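Local coordinates for protein B (Streptococcus agalactiae, PDB 5H6I) that permeabilises membranes as the secreted, pore-forming CAMP factor and also binds the constant region of IgG, at residues N35-A38 with Q39-A42; E159-V162 with L163-D167; N188-F191 with T192-K195. All coordinates share one frame; numbering follows the deposited sequence.

Contact 1: N35-A38 with Q39-A42; sequences NNQA and QQMA
Ala42 N donates to Ala38 O at 3.1 Å, the shortest sound hydrogen bond between these two consecutive helical turns and a good example of the i to i+4 pattern. At the start of the ladder, Gln39 N reaches Asn35 O at 3.2 Å, whereas the two rungs between them are weak: Gln40 N to Asn36 O, and Met41 N to Gln37 O, which also takes a weak second approach from Gln40 N. The side chains of the second turn also fold back against these carbonyls. Gln39 turns its CG onto the carbonyl oxygens of Asn35 and Asn36, a placement reached through a strained first torsion (chi1 23°) far from a staggered value. From there its extended chain runs back along the preceding turn and lays NE2 beside Asn36 CA, 3.4 Å away. The side chains of Asn36 and Gln39 cross nearly at right angles, their amide planes 77° apart, and their nitrogens do not bond. Gln40 also leans back on the first turn. Its CG rests 3.1 Å from Asn36 O, while OE1 sits 3.2 Å from Gln37 CA and also close to Gln37 CG; Asn36 OD1 and Gln40 NE2 come to 3.4 Å with an angle too poor for a hydrogen bond. Met41 bends at its last torsion (chi3 -56°), which curls CE back to 3.3 Å from Gln37 O. Both Gln37 and Met41 also touch Leu92, in a loop elsewhere in the chain. With most of its amides at the surface and Met41 buried, this opening of helix 35-58 is consistent with the start of an amphipathic alpha helix in the all-helical CAMP factor fold.

Contact 2: E159-V162 with L163-D167; sequences EQKV and LTYPD
Thr164 carries OG1 between its own backbone N and carbonyl carbon (chi1 72°), which sets the hydroxyl against Lys161 O; Tyr165 has CG beside its backbone N (chi1 -78°), and the ring swings back over Val162. Lys161 O is thereby gripped twice by one residue. The hydroxyl, Thr164 OG1, donates to it at 2.8 Å in the carbonyl plane, while Thr164 N approaches at 3.2 Å from well above that plane. Tyr165 N donates to Val162 O at 3.2 Å, also from well above the carbonyl plane and again an i to i+3 step. The i to i+4 bond from Leu163 N to Glu159 O is weak, so i to i+3 bonds take over here. The phenol ring lies across the backbone, with Val162 CA 3.9 Å from its centroid and 22° off the ring normal, a CH-pi contact over the face. Val162 CG1 adds apolar contact with Tyr165 CZ at 4.1 Å. At the far end Lys161 CE passes 3.6 Å from Tyr165 OH, whose hydrogen-bond partner is Asp126. Lys119 NZ donates to Leu163 O and Tyr165 O, a positive charge that would suit the C-terminal end of a helix. Leu163 packs on Phe111 and His115 of helix 93-115, while Val162 and Tyr165 lie against Ala123 of helix 121-139, seating this exit between two neighbouring helices.

Contact 3: N188-F191 with T192-K195; sequences NTRF and TRDK
Arg193 CB lies 3.1 Å from Thr189 O, the oxygen that also accepts Arg193 N. CG heads away from the backbone N, and a bend at chi3 (60°) then turns the guanidinium back along the helix toward Arg190. NE meets Asp194 OD1 at 2.9 Å from above the carboxylate plane, and NH2 meets Asp194 OD2 at 3.1 Å in a nearly straight bond (172°) lying in the guanidinium plane. This is a side-on, two-nitrogen salt bridge between sequence neighbours, and it fixes the rotation of the group. The remaining nitrogen, NH1, is taken by Asn210 OD1 of helix 203-220. One face of the guanidinium is lined by the aliphatic part of Arg190, whose CG lies 3.9 Å from Arg193 NH2. The two arginines run side by side, pointing the same way, with their planes 25° apart; Asp194 would temper the charge on one side, while Arg190 makes a cation-pi contact with Trp187 and touches a bound sulfate, probably from the crystallisation liquor. Elsewhere on the turn, Thr192 holds Asn188 O twice, through OG1 at 3.0 Å and through its N at 3.2 Å, from opposite faces of the carbonyl plane. The exposed Phe191 ring is approached obliquely by Lys195, whose NZ comes to 3.7 Å from Phe191 CE1. Thr189, the buried residue here, gives its hydroxyl to Glu185 O and rests on Leu209, Leu237 and Leu241. With Thr189 set against helices 203-220 and 227-245 and Arg193 bonded to Asn210, this turn, which lies largely in the 189-199 repeat, forms an inter-helix face of the C-terminal helical bundle of CAMP factor.

In the fold
All three are local surface contacts between residues that follow one another in the chain, each with one buried residue: Met41, Val162 and Thr189. No two share a helix: contact 1 begins helix 35-58, contact 2 runs off the end of helix 145-163, and contact 3 lies near the end of helix 179-196. Nearest atoms are about 21 Å apart between contacts 1 and 2, about 22 Å between 2 and 3, and about 31 Å between 1 and 3. Neutral amides dominate contact 1. Contacts 2 and 3 share a threonine hydroxyl bonded to a carbonyl, but contact 2 adds a CH-pi ring over the backbone and i to i+3 bonds, and contact 3 alone carries a salt bridge within its segments.

Contact 1: N35-A38 with Q39-A42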
loop_
_atom_site.group_PDB
_atom_site.type_symbol
_atom_site.label_atom_id
_atom_site.label_comp_id
_atom_site.label_asym_id
_atom_site.label_seq_id
_atom_site.Cartn_x
_atom_site.Cartn_y
_atom_site.Cartn_z
ATOM N N ASN A 35 9.575 26.788 -17.372
ATOM C CA ASN A 35 9.729 26.954 -15.931
ATOM C C ASN A 35 8.402 26.757 -15.209
ATOM O O ASN A 35 8.356 26.112 -14.156
ATOM C CB ASN A 35 10.312 28.331 -15.615
ATOM C CG ASN A 35 10.652 28.494 -14.145
ATOM O OD1 ASN A 35 11.479 27.761 -13.604
ATOM N ND2 ASN A 35 10.012 29.457 -13.491
ATOM N N ASN A 36 7.315 27.309 -15.756
ATOM C CA ASN A 36 5.999 27.069 -15.175
ATOM C C ASN A 36 5.653 25.587 -15.210
ATOM O O ASN A 36 5.083 25.053 -14.253
ATOM C CB ASN A 36 4.935 27.884 -15.912
ATOM C CG ASN A 36 3.532 27.354 -15.683
ATOM O OD1 ASN A 36 2.999 26.601 -16.497
ATOM N ND2 ASN A 36 2.926 27.744 -14.567
ATOM N N GLN A 37 5.998 24.905 -16.305
ATOM C CA GLN A 37 5.786 23.464 -16.376
ATOM C C GLN A 37 6.645 22.725 -15.359
ATOM O O GLN A 37 6.249 21.662 -14.868
ATOM C CB GLN A 37 6.083 22.965 -17.792
ATOM C CG GLN A 37 5.798 21.488 -18.012
ATOM C CD GLN A 37 5.858 21.096 -19.475
ATOM O OE1 GLN A 37 4.841 20.762 -20.082
ATOM N NE2 GLN A 37 7.054 21.138 -20.051
ATOM N N ALA A 38 7.814 23.276 -15.022
ATOM C CA ALA A 38 8.700 22.611 -14.073
ATOM C C ALA A 38 8.109 22.604 -12.667
ATOM O O ALA A 38 8.244 21.613 -11.939
ATOM C CB ALA A 38 10.073 23.282 -14.076
ATOM N N GLN A 39 7.452 23.694 -12.265
ATOM C CA GLN A 39 6.859 23.739 -10.933
ATOM C C GLN A 39 5.575 22.926 -10.832
ATOM O O GLN A 39 5.177 22.567 -9.719
ATOM C CB GLN A 39 6.589 25.186 -10.504
ATOM C CG GLN A 39 6.455 26.182 -11.638
ATOM C CD GLN A 39 6.052 27.564 -11.155
ATOM O OE1 GLN A 39 5.865 27.786 -9.958
ATOM N NE2 GLN A 39 5.917 28.501 -12.086
ATOM N N GLN A 40 4.917 22.627 -11.956
ATOM C CA GLN A 40 3.785 21.705 -11.913
ATOM C C GLN A 40 4.237 20.319 -11.475
ATOM O O GLN A 40 3.673 19.731 -10.545
ATOM C CB GLN A 40 3.097 21.626 -13.277
ATOM C CG GLN A 40 2.859 22.952 -13.967
ATOM C CD GLN A 40 2.453 22.776 -15.419
ATOM O OE1 GLN A 40 2.958 21.893 -16.113
ATOM N NE2 GLN A 40 1.541 23.621 -15.886
ATOM N N MET A 41 5.261 19.780 -12.141
ATOM C CA MET A 41 5.759 18.455 -11.792
ATOM C C MET A 41 6.389 18.449 -10.406
ATOM O O MET A 41 6.288 17.456 -9.678
ATOM C CB MET A 41 6.761 17.980 -12.843
ATOM C CG MET A 41 6.125 17.598 -14.169
ATOM S SD MET A 41 7.335 17.424 -15.492
ATOM C CE MET A 41 8.129 19.027 -15.434
ATOM N N ALA A 42 7.043 19.550 -10.023
ATOM C CA ALA A 42 7.600 19.644 -8.678
ATOM C C ALA A 42 6.502 19.569 -7.626
ATOM O O ALA A 42 6.671 18.927 -6.582
ATOM C CB ALA A 42 8.403 20.936 -8.531
#

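Contact 2: E159-V162 with L163-D167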
loop_
_atom_site.group_PDB
_atom_site.type_symbol
_atom_site.label_atom_id
_atom_site.label_comp_id
_atom_site.label_asym_id
_atom_site.label_seq_id
_atom_site.Cartn_x
_atom_site.Cartn_y
_atom_site.Cartn_z
ATOM N N GLU A 159 -3.036 -5.757 -14.233
ATOM C CA GLU A 159 -4.079 -5.551 -13.234
ATOM C C GLU A 159 -5.328 -6.359 -13.568
ATOM O O GLU A 159 -5.885 -7.050 -12.708
ATOM C CB GLU A 159 -4.418 -4.065 -13.128
ATOM C CG GLU A 159 -3.343 -3.215 -12.474
ATOM C CD GLU A 159 -3.518 -1.738 -12.773
ATOM O OE1 GLU A 159 -4.282 -1.408 -13.704
ATOM O OE2 GLU A 159 -2.892 -0.909 -12.083
ATOM N N GLN A 160 -5.785 -6.279 -14.820
ATOM C CA GLN A 160 -6.983 -7.014 -15.212
ATOM C C GLN A 160 -6.730 -8.514 -15.270
ATOM O O GLN A 160 -7.666 -9.306 -15.117
ATOM C CB GLN A 160 -7.491 -6.508 -16.563
ATOM C CG GLN A 160 -7.934 -5.053 -16.556
ATOM C CD GLN A 160 -9.337 -4.871 -16.009
ATOM O OE1 GLN A 160 -10.265 -5.580 -16.401
ATOM N NE2 GLN A 160 -9.499 -3.918 -15.099
ATOM N N LYS A 161 -5.477 -8.923 -15.484
ATOM C CA LYS A 161 -5.173 -10.347 -15.581
ATOM C C LYS A 161 -5.215 -11.019 -14.214
ATOM O O LYS A 161 -5.738 -12.132 -14.081
ATOM C CB LYS A 161 -3.808 -10.546 -16.239
ATOM C CG LYS A 161 -3.321 -11.986 -16.238
ATOM C CD LYS A 161 -1.870 -12.076 -16.686
ATOM C CE LYS A 161 -1.324 -13.484 -16.511
ATOM N NZ LYS A 161 0.152 -13.535 -16.701
ATOM N N VAL A 162 -4.675 -10.362 -13.183
ATOM C CA VAL A 162 -4.672 -10.957 -11.852
ATOM C C VAL A 162 -6.062 -10.962 -11.230
ATOM O O VAL A 162 -6.286 -11.655 -10.231
ATOM C CB VAL A 162 -3.671 -10.236 -10.928
ATOM C CG1 VAL A 162 -2.269 -10.296 -11.512
ATOM C CG2 VAL A 162 -4.101 -8.796 -10.690
ATOM N N LEU A 163 -7.006 -10.203 -11.793
ATOM C CA LEU A 163 -8.381 -10.257 -11.308
ATOM C C LEU A 163 -9.006 -11.622 -11.560
ATOM O O LEU A 163 -9.871 -12.061 -10.794
ATOM C CB LEU A 163 -9.220 -9.165 -11.969
ATOM C CG LEU A 163 -9.131 -7.760 -11.374
ATOM C CD1 LEU A 163 -9.968 -6.786 -12.188
ATOM C CD2 LEU A 163 -9.570 -7.761 -9.918
ATOM N N THR A 164 -8.585 -12.305 -12.623
ATOM C CA THR A 164 -9.097 -13.629 -12.950
ATOM C C THR A 164 -8.411 -14.741 -12.168
ATOM O O THR A 164 -8.715 -15.917 -12.400
ATOM C CB THR A 164 -8.954 -13.893 -14.452
ATOM O OG1 THR A 164 -7.573 -14.102 -14.775
ATOM C CG2 THR A 164 -9.482 -12.710 -15.253
ATOM N N TYR A 165 -7.497 -14.406 -11.259
ATOM C CA TYR A 165 -6.849 -15.411 -10.435
ATOM C C TYR A 165 -7.843 -15.963 -9.413
ATOM O O TYR A 165 -8.814 -15.292 -9.054
ATOM C CB TYR A 165 -5.632 -14.815 -9.727
ATOM C CG TYR A 165 -4.402 -14.658 -10.602
ATOM C CD1 TYR A 165 -4.511 -14.527 -11.981
ATOM C CD2 TYR A 165 -3.131 -14.638 -10.043
ATOM C CE1 TYR A 165 -3.389 -14.379 -12.776
ATOM C CE2 TYR A 165 -2.004 -14.489 -10.831
ATOM C CZ TYR A 165 -2.139 -14.361 -12.197
ATOM O OH TYR A 165 -1.021 -14.215 -12.986
ATOM N N PRO A 166 -7.627 -17.188 -8.934
ATOM C CA PRO A 166 -8.579 -17.778 -7.988
ATOM C C PRO A 166 -8.526 -17.098 -6.629
ATOM O O PRO A 166 -7.480 -16.623 -6.182
ATOM C CB PRO A 166 -8.127 -19.243 -7.886
ATOM C CG PRO A 166 -7.146 -19.448 -9.001
ATOM C CD PRO A 166 -6.535 -18.115 -9.264
ATOM N N ASP A 167 -9.682 -17.056 -5.972
ATOM C CA ASP A 167 -9.765 -16.559 -4.610
ATOM C C ASP A 167 -9.299 -17.628 -3.625
ATOM O O ASP A 167 -9.238 -18.819 -3.942
ATOM C CB ASP A 167 -11.195 -16.132 -4.271
ATOM C CG ASP A 167 -11.631 -14.891 -5.024
ATOM O OD1 ASP A 167 -10.767 -14.041 -5.322
ATOM O OD2 ASP A 167 -12.840 -14.765 -5.315
#

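Contact 3: N188-F191 with T192-K195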
loop_
_atom_site.group_PDB
_atom_site.type_symbol
_atom_site.label_atom_id
_atom_site.label_comp_id
_atom_site.label_asym_id
_atom_site.label_seq_id
_atom_site.Cartn_x
_atom_site.Cartn_y
_atom_site.Cartn_z
ATOM N N ASN A 188 -8.397 -0.333 15.267
ATOM C CA ASN A 188 -9.705 0.277 15.485
ATOM C C ASN A 188 -10.205 0.000 16.896
ATOM O O ASN A 188 -10.853 0.856 17.511
ATOM C CB ASN A 188 -10.705 -0.234 14.449
ATOM C CG ASN A 188 -10.584 0.483 13.121
ATOM O OD1 ASN A 188 -10.199 1.650 13.064
ATOM N ND2 ASN A 188 -10.911 -0.216 12.040
ATOM N N THR A 189 -9.918 -1.191 17.425
ATOM C CA THR A 189 -10.285 -1.492 18.803
ATOM C C THR A 189 -9.378 -0.765 19.787
ATOM O O THR A 189 -9.799 -0.456 20.906
ATOM C CB THR A 189 -10.234 -3.001 19.044
ATOM O OG1 THR A 189 -10.812 -3.682 17.924
ATOM C CG2 THR A 189 -11.007 -3.366 20.301
ATOM N N ARG A 190 -8.137 -0.483 19.389
ATOM C CA ARG A 190 -7.238 0.283 20.245
ATOM C C ARG A 190 -7.657 1.744 20.327
ATOM O O ARG A 190 -7.504 2.373 21.381
ATOM C CB ARG A 190 -5.808 0.162 19.725
ATOM C CG ARG A 190 -5.100 -1.084 20.213
ATOM C CD ARG A 190 -3.932 -1.467 19.321
ATOM N NE ARG A 190 -3.225 -2.623 19.871
ATOM C CZ ARG A 190 -2.028 -3.036 19.470
ATOM N NH1 ARG A 190 -1.389 -2.388 18.509
ATOM N NH2 ARG A 190 -1.463 -4.095 20.037
ATOM N N PHE A 191 -8.197 2.290 19.236
ATOM C CA PHE A 191 -8.636 3.680 19.232
ATOM C C PHE A 191 -9.889 3.861 20.084
ATOM O O PHE A 191 -9.970 4.791 20.896
ATOM C CB PHE A 191 -8.878 4.133 17.791
ATOM C CG PHE A 191 -9.578 5.456 17.677
ATOM C CD1 PHE A 191 -8.928 6.633 18.009
ATOM C CD2 PHE A 191 -10.887 5.524 17.228
ATOM C CE1 PHE A 191 -9.573 7.852 17.902
ATOM C CE2 PHE A 191 -11.537 6.737 17.119
ATOM C CZ PHE A 191 -10.878 7.904 17.456
ATOM N N THR A 192 -10.876 2.977 19.916
ATOM C CA THR A 192 -12.103 3.075 20.699
ATOM C C THR A 192 -11.864 2.735 22.165
ATOM O O THR A 192 -12.586 3.229 23.041
ATOM C CB THR A 192 -13.175 2.157 20.109
ATOM O OG1 THR A 192 -13.202 2.308 18.684
ATOM C CG2 THR A 192 -14.548 2.499 20.672
ATOM N N ARG A 193 -10.862 1.903 22.454
ATOM C CA ARG A 193 -10.557 1.559 23.839
ATOM C C ARG A 193 -10.049 2.773 24.607
ATOM O O ARG A 193 -10.511 3.056 25.719
ATOM C CB ARG A 193 -9.532 0.426 23.881
ATOM C CG ARG A 193 -9.004 0.107 25.264
ATOM C CD ARG A 193 -7.613 -0.497 25.182
ATOM N NE ARG A 193 -6.661 0.411 24.551
ATOM C CZ ARG A 193 -5.455 0.050 24.124
ATOM N NH1 ARG A 193 -5.049 -1.205 24.260
ATOM N NH2 ARG A 193 -4.653 0.944 23.562
ATOM N N ASP A 194 -9.099 3.507 24.027
ATOM C CA ASP A 194 -8.533 4.671 24.696
ATOM C C ASP A 194 -9.491 5.852 24.743
ATOM O O ASP A 194 -9.229 6.808 25.482
ATOM C CB ASP A 194 -7.231 5.086 24.008
ATOM C CG ASP A 194 -6.167 4.009 24.077
ATOM O OD1 ASP A 194 -6.192 3.211 25.037
ATOM O OD2 ASP A 194 -5.306 3.961 23.173
ATOM N N LYS A 195 -10.585 5.813 23.985
ATOM C CA LYS A 195 -11.556 6.900 23.970
ATOM C C LYS A 195 -12.833 6.580 24.731
ATOM O O LYS A 195 -13.457 7.493 25.280
ATOM C CB LYS A 195 -11.918 7.268 22.526
ATOM C CG LYS A 195 -11.324 8.583 22.047
ATOM C CD LYS A 195 -9.865 8.421 21.653
ATOM C CE LYS A 195 -9.188 9.772 21.481
ATOM N NZ LYS A 195 -9.831 10.585 20.411
#